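Local coordinates for protein ppBat (Bacteroides thetaiotaomicron VPI-5482, PDB 3CNE) that binds flavins such as lumichrome, riboflavin, FMN and FAD as a zinc-containing homodimer, and may store flavin rather than act as a protease, at residues N59-E64 against N90-E95; F19-A24 against I108-G113. All coordinates share one frame; numbering follows the deposited sequence.

Contact 1. Residues N59-E64 against N90-E95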
# COMPACT_ATOMS: atom_id res chain seq x y z
N ASN A 59 8.50 -19.43 12.02
CA ASN A 59 9.71 -18.99 12.72
C ASN A 59 9.51 -17.92 13.80
O ASN A 59 10.44 -17.54 14.51
CB ASN A 59 10.77 -18.57 11.71
CG ASN A 59 11.34 -19.74 10.96
OD1 ASN A 59 11.30 -20.88 11.45
ND2 ASN A 59 11.88 -19.48 9.78
N LEU A 60 8.26 -17.46 13.92
CA LEU A 60 7.87 -16.53 14.97
C LEU A 60 7.44 -17.28 16.24
O LEU A 60 7.51 -16.74 17.35
CB LEU A 60 6.74 -15.61 14.47
CG LEU A 60 6.20 -14.54 15.42
CD1 LEU A 60 7.34 -13.64 15.95
CD2 LEU A 60 5.13 -13.69 14.74
N LYS A 61 6.99 -18.52 16.08
CA LYS A 61 6.65 -19.37 17.23
C LYS A 61 7.82 -19.51 18.20
O LYS A 61 8.93 -19.87 17.81
CB LYS A 61 6.21 -20.75 16.77
CG LYS A 61 4.75 -20.85 16.43
CD LYS A 61 4.52 -21.93 15.39
CE LYS A 61 4.97 -23.32 15.85
NZ LYS A 61 4.48 -24.37 14.93
N GLY A 62 7.57 -19.20 19.47
CA GLY A 62 8.60 -19.31 20.48
C GLY A 62 9.38 -18.03 20.63
O GLY A 62 10.13 -17.88 21.59
N HIS A 63 9.20 -17.09 19.69
CA HIS A 63 9.91 -15.80 19.76
C HIS A 63 8.99 -14.60 19.97
O HIS A 63 9.39 -13.46 19.73
CB HIS A 63 10.77 -15.58 18.50
CG HIS A 63 11.80 -16.64 18.26
ND1 HIS A 63 11.53 -17.79 17.53
CD2 HIS A 63 13.11 -16.72 18.61
CE1 HIS A 63 12.63 -18.52 17.46
NE2 HIS A 63 13.59 -17.90 18.11
N GLU A 64 7.75 -14.85 20.40
CA GLU A 64 6.78 -13.77 20.55
C GLU A 64 7.21 -12.71 21.58
O GLU A 64 6.86 -11.53 21.46
CB GLU A 64 5.39 -14.32 20.91
CG GLU A 64 4.81 -15.34 19.93
CD GLU A 64 5.18 -16.79 20.23
OE1 GLU A 64 6.19 -17.02 20.93
OE2 GLU A 64 4.47 -17.71 19.76
N ASN A 90 -1.83 -21.57 9.31
CA ASN A 90 -3.07 -21.05 9.88
C ASN A 90 -3.24 -21.48 11.33
O ASN A 90 -3.81 -20.76 12.13
CB ASN A 90 -4.26 -21.47 9.06
CG ASN A 90 -4.30 -20.74 7.74
OD1 ASN A 90 -3.75 -19.65 7.63
ND2 ASN A 90 -4.90 -21.34 6.74
N VAL A 91 -2.72 -22.66 11.63
CA VAL A 91 -2.68 -23.15 13.02
C VAL A 91 -1.66 -22.31 13.79
O VAL A 91 -1.94 -21.84 14.90
CB VAL A 91 -2.36 -24.66 13.08
CG1 VAL A 91 -2.10 -25.11 14.52
CG2 VAL A 91 -3.49 -25.51 12.42
N ASP A 92 -0.49 -22.11 13.19
CA ASP A 92 0.51 -21.22 13.77
C ASP A 92 -0.03 -19.82 14.01
O ASP A 92 0.23 -19.24 15.05
CB ASP A 92 1.76 -21.15 12.91
CG ASP A 92 2.49 -22.48 12.82
OD1 ASP A 92 2.25 -23.37 13.67
OD2 ASP A 92 3.32 -22.62 11.88
N LEU A 93 -0.78 -19.26 13.07
CA LEU A 93 -1.41 -17.95 13.25
C LEU A 93 -2.18 -17.82 14.59
O LEU A 93 -2.01 -16.84 15.31
CB LEU A 93 -2.37 -17.64 12.09
CG LEU A 93 -2.97 -16.23 12.12
CD1 LEU A 93 -1.89 -15.16 12.14
CD2 LEU A 93 -3.88 -16.00 10.92
N MSE A 94 -3.05 -18.79 14.85
CA MSE A 94 -3.86 -18.83 16.07
C MSE A 94 -2.98 -18.89 17.30
O MSE A 94 -3.21 -18.17 18.27
CB MSE A 94 -4.80 -20.04 16.05
CG MSE A 94 -5.87 -19.96 14.97
SE MSE A 94 -7.19 -18.55 15.33
CE MSE A 94 -6.37 -17.00 14.44
N GLU A 95 -1.97 -19.76 17.24
CA GLU A 95 -1.00 -19.91 18.31
C GLU A 95 -0.30 -18.58 18.61
O GLU A 95 -0.24 -18.13 19.76
CB GLU A 95 0.05 -20.96 17.93
CG GLU A 95 0.83 -21.44 19.14
CD GLU A 95 2.03 -22.31 18.80
OE1 GLU A 95 1.87 -23.29 18.01
OE2 GLU A 95 3.13 -22.02 19.37
O HOH W 1 4.63 -24.97 11.86
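Lys61, in the type II beta turn from Leu60 to His63, reaches Asp92 and Glu95 on helix 88-102 of the DJ-1/PfpI fold. Lys61 NZ makes a salt bridge to Asp92 OD1 at 2.7 Å, and the ammonium meets that oxygen from above the carboxylate, 46° out of its plane. Glu95 OE1 lies 4.2 Å from Lys61 NZ, too long for a second salt bridge but near enough that its charge would probably help hold the ammonium. The bend of the lysine chain at chi3 (60°) turns NZ onto Asp92, while its methylenes run across the acid at about a right angle. The aliphatic part of the chain also meets the acids, Lys61 CG lying 3.6 Å from Glu95 OE2; on the helix, Val96 also touches the lysine side chain. Within the turn, His63 N bonds to Leu60 O at 2.9 Å, and Gly62 N gives weak bonds to the carboxylate of Glu64. Glu64 OE2 stands 4.5 Å from Glu95 OE2, a pairing of like charges. One water closes a ring with the salt bridge, accepting from Lys61 NZ at 3.1 Å and donating to Asp92 OD2 at 2.7 Å.

Contact 2. Residues F19-A24 against I108-G113; sequences FQYLEA and IGHCAG
Tyr21 and His110 join helix 15-27 to the C-terminal end of strand 106-110 through one buried hydrogen bond, Tyr21 OH to His110 ND1 at 2.9 Å, in which either group could be the donor. The phenol spans most of the gap between the two backbones, whose segment axes approach to 11.2 Å. With CG beside the backbone N and opposite the carbonyl carbon (chi1 -62°), Tyr21 extends its ring toward the strand. His110 takes the less common first torsion, CG lying between its backbone N and carbonyl carbon (chi1 69°), which, with the turn of the ring about CB-CG, brings ND1 to the hydroxyl. Each partner is met at its ring edge: the centroids are 5.4 Å apart and the planes inclined at 43°, so the rings do not stack. Ile108 supplies the apolar part, its CG2 branch packing 3.7 Å from Tyr21 CE1. The second imidazole nitrogen, His110 NE2, bonds to Glu160, so both nitrogens are engaged and the ring's rotation is fixed. Immediately after His110 comes Cys111, a zinc ligand with Cys74, whose positive phi marks a strained strand-to-helix turn consistent with the nucleophile elbow of DJ-1/PfpI relatives. Strand 69-73 borders the contact, Val71 touching Tyr21 and Ile108 and Ser73 touching Tyr21 and His110, while helix 167-174 packs on Ile108 and Ala24.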
# COMPACT_ATOMS: atom_id res chain seq x y z
N PHE A 19 1.10 -1.55 3.55
CA PHE A 19 2.03 -0.45 3.39
C PHE A 19 1.69 0.83 4.15
O PHE A 19 2.59 1.59 4.49
CB PHE A 19 2.35 -0.22 1.91
CG PHE A 19 3.26 -1.26 1.38
CD1 PHE A 19 2.77 -2.36 0.72
CD2 PHE A 19 4.63 -1.19 1.66
CE1 PHE A 19 3.62 -3.36 0.24
CE2 PHE A 19 5.48 -2.19 1.20
CZ PHE A 19 4.98 -3.27 0.50
N GLN A 20 0.42 1.05 4.43
CA GLN A 20 0.06 2.10 5.39
C GLN A 20 0.77 1.89 6.72
O GLN A 20 1.34 2.83 7.26
CB GLN A 20 -1.46 2.13 5.62
CG GLN A 20 -2.22 2.82 4.51
CD GLN A 20 -3.66 3.04 4.92
OE1 GLN A 20 -3.96 3.93 5.73
NE2 GLN A 20 -4.56 2.19 4.41
N TYR A 21 0.78 0.66 7.23
CA TYR A 21 1.56 0.35 8.42
C TYR A 21 3.06 0.54 8.16
O TYR A 21 3.74 1.21 8.94
CB TYR A 21 1.32 -1.08 8.92
CG TYR A 21 -0.10 -1.39 9.36
CD1 TYR A 21 -0.67 -0.73 10.46
CD2 TYR A 21 -0.84 -2.40 8.73
CE1 TYR A 21 -1.98 -1.03 10.88
CE2 TYR A 21 -2.13 -2.70 9.15
CZ TYR A 21 -2.69 -2.01 10.24
OH TYR A 21 -3.97 -2.29 10.67
N LEU A 22 3.58 -0.05 7.08
CA LEU A 22 5.03 -0.13 6.92
C LEU A 22 5.63 1.23 6.65
O LEU A 22 6.71 1.53 7.15
CB LEU A 22 5.44 -1.15 5.86
CG LEU A 22 4.91 -2.58 6.05
CD1 LEU A 22 5.53 -3.50 5.01
CD2 LEU A 22 5.13 -3.11 7.48
N GLU A 23 4.94 2.05 5.85
CA GLU A 23 5.40 3.40 5.62
C GLU A 23 5.43 4.19 6.91
O GLU A 23 6.44 4.87 7.22
CB GLU A 23 4.52 4.13 4.62
CG GLU A 23 5.02 5.54 4.36
CD GLU A 23 4.02 6.36 3.67
OE1 GLU A 23 2.84 6.35 4.11
OE2 GLU A 23 4.40 6.99 2.67
N ALA A 24 4.35 4.11 7.66
CA ALA A 24 4.30 4.83 8.95
C ALA A 24 5.44 4.41 9.90
O ALA A 24 6.11 5.28 10.47
CB ALA A 24 2.92 4.68 9.62
N ILE A 108 -2.70 -4.98 16.95
CA ILE A 108 -3.05 -4.00 15.94
C ILE A 108 -3.56 -4.74 14.68
O ILE A 108 -2.95 -5.70 14.21
CB ILE A 108 -1.84 -3.12 15.53
CG1 ILE A 108 -1.31 -2.30 16.71
CG2 ILE A 108 -2.23 -2.18 14.35
CD1 ILE A 108 0.20 -2.09 16.67
N GLY A 109 -4.69 -4.29 14.14
CA GLY A 109 -5.19 -4.91 12.93
C GLY A 109 -6.39 -4.18 12.40
O GLY A 109 -6.91 -3.27 13.06
N HIS A 110 -6.78 -4.55 11.19
CA HIS A 110 -7.88 -3.92 10.50
C HIS A 110 -8.67 -4.97 9.72
O HIS A 110 -8.23 -6.12 9.60
CB HIS A 110 -7.37 -2.80 9.57
CG HIS A 110 -6.61 -3.30 8.38
ND1 HIS A 110 -5.26 -3.59 8.43
CD2 HIS A 110 -7.00 -3.55 7.11
CE1 HIS A 110 -4.86 -3.98 7.23
NE2 HIS A 110 -5.89 -3.97 6.42
N CYS A 111 -9.81 -4.53 9.19
CA CYS A 111 -10.71 -5.35 8.38
C CYS A 111 -11.17 -6.59 9.18
O CYS A 111 -11.88 -6.42 10.16
CB CYS A 111 -10.11 -5.64 6.99
SG CYS A 111 -11.34 -6.15 5.77
N ALA A 112 -10.76 -7.80 8.83
CA ALA A 112 -11.15 -8.97 9.65
C ALA A 112 -10.14 -9.33 10.74
O ALA A 112 -10.28 -10.37 11.40
CB ALA A 112 -11.49 -10.22 8.76
N GLY A 113 -9.13 -8.47 10.95
CA GLY A 113 -8.14 -8.64 12.00
C GLY A 113 -8.73 -8.87 13.38
O GLY A 113 -8.27 -9.76 14.12

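Overall arrangement
From the N terminus, the chain passes through strand 4-9 and enters helix 15-27, where contact 2 begins at residues 19-24. It then builds strands 31-36 and 55-56 and reaches the first half of contact 1, residues 59-64. Strand 69-73 follows, and helix 88-102 closes the inner loop at residues 90-95, with 25 residues between the two segments. Strand 106-110 next closes the outer loop at residues 108-113, with 83 residues between it and helix segment 19-24. The contacts therefore nest without crossing. Contact 1 ties a connecting loop to helix 88-102, whereas contact 2 ties helix 15-27 to the central sheet; their centres lie 19 Å apart and they do not touch.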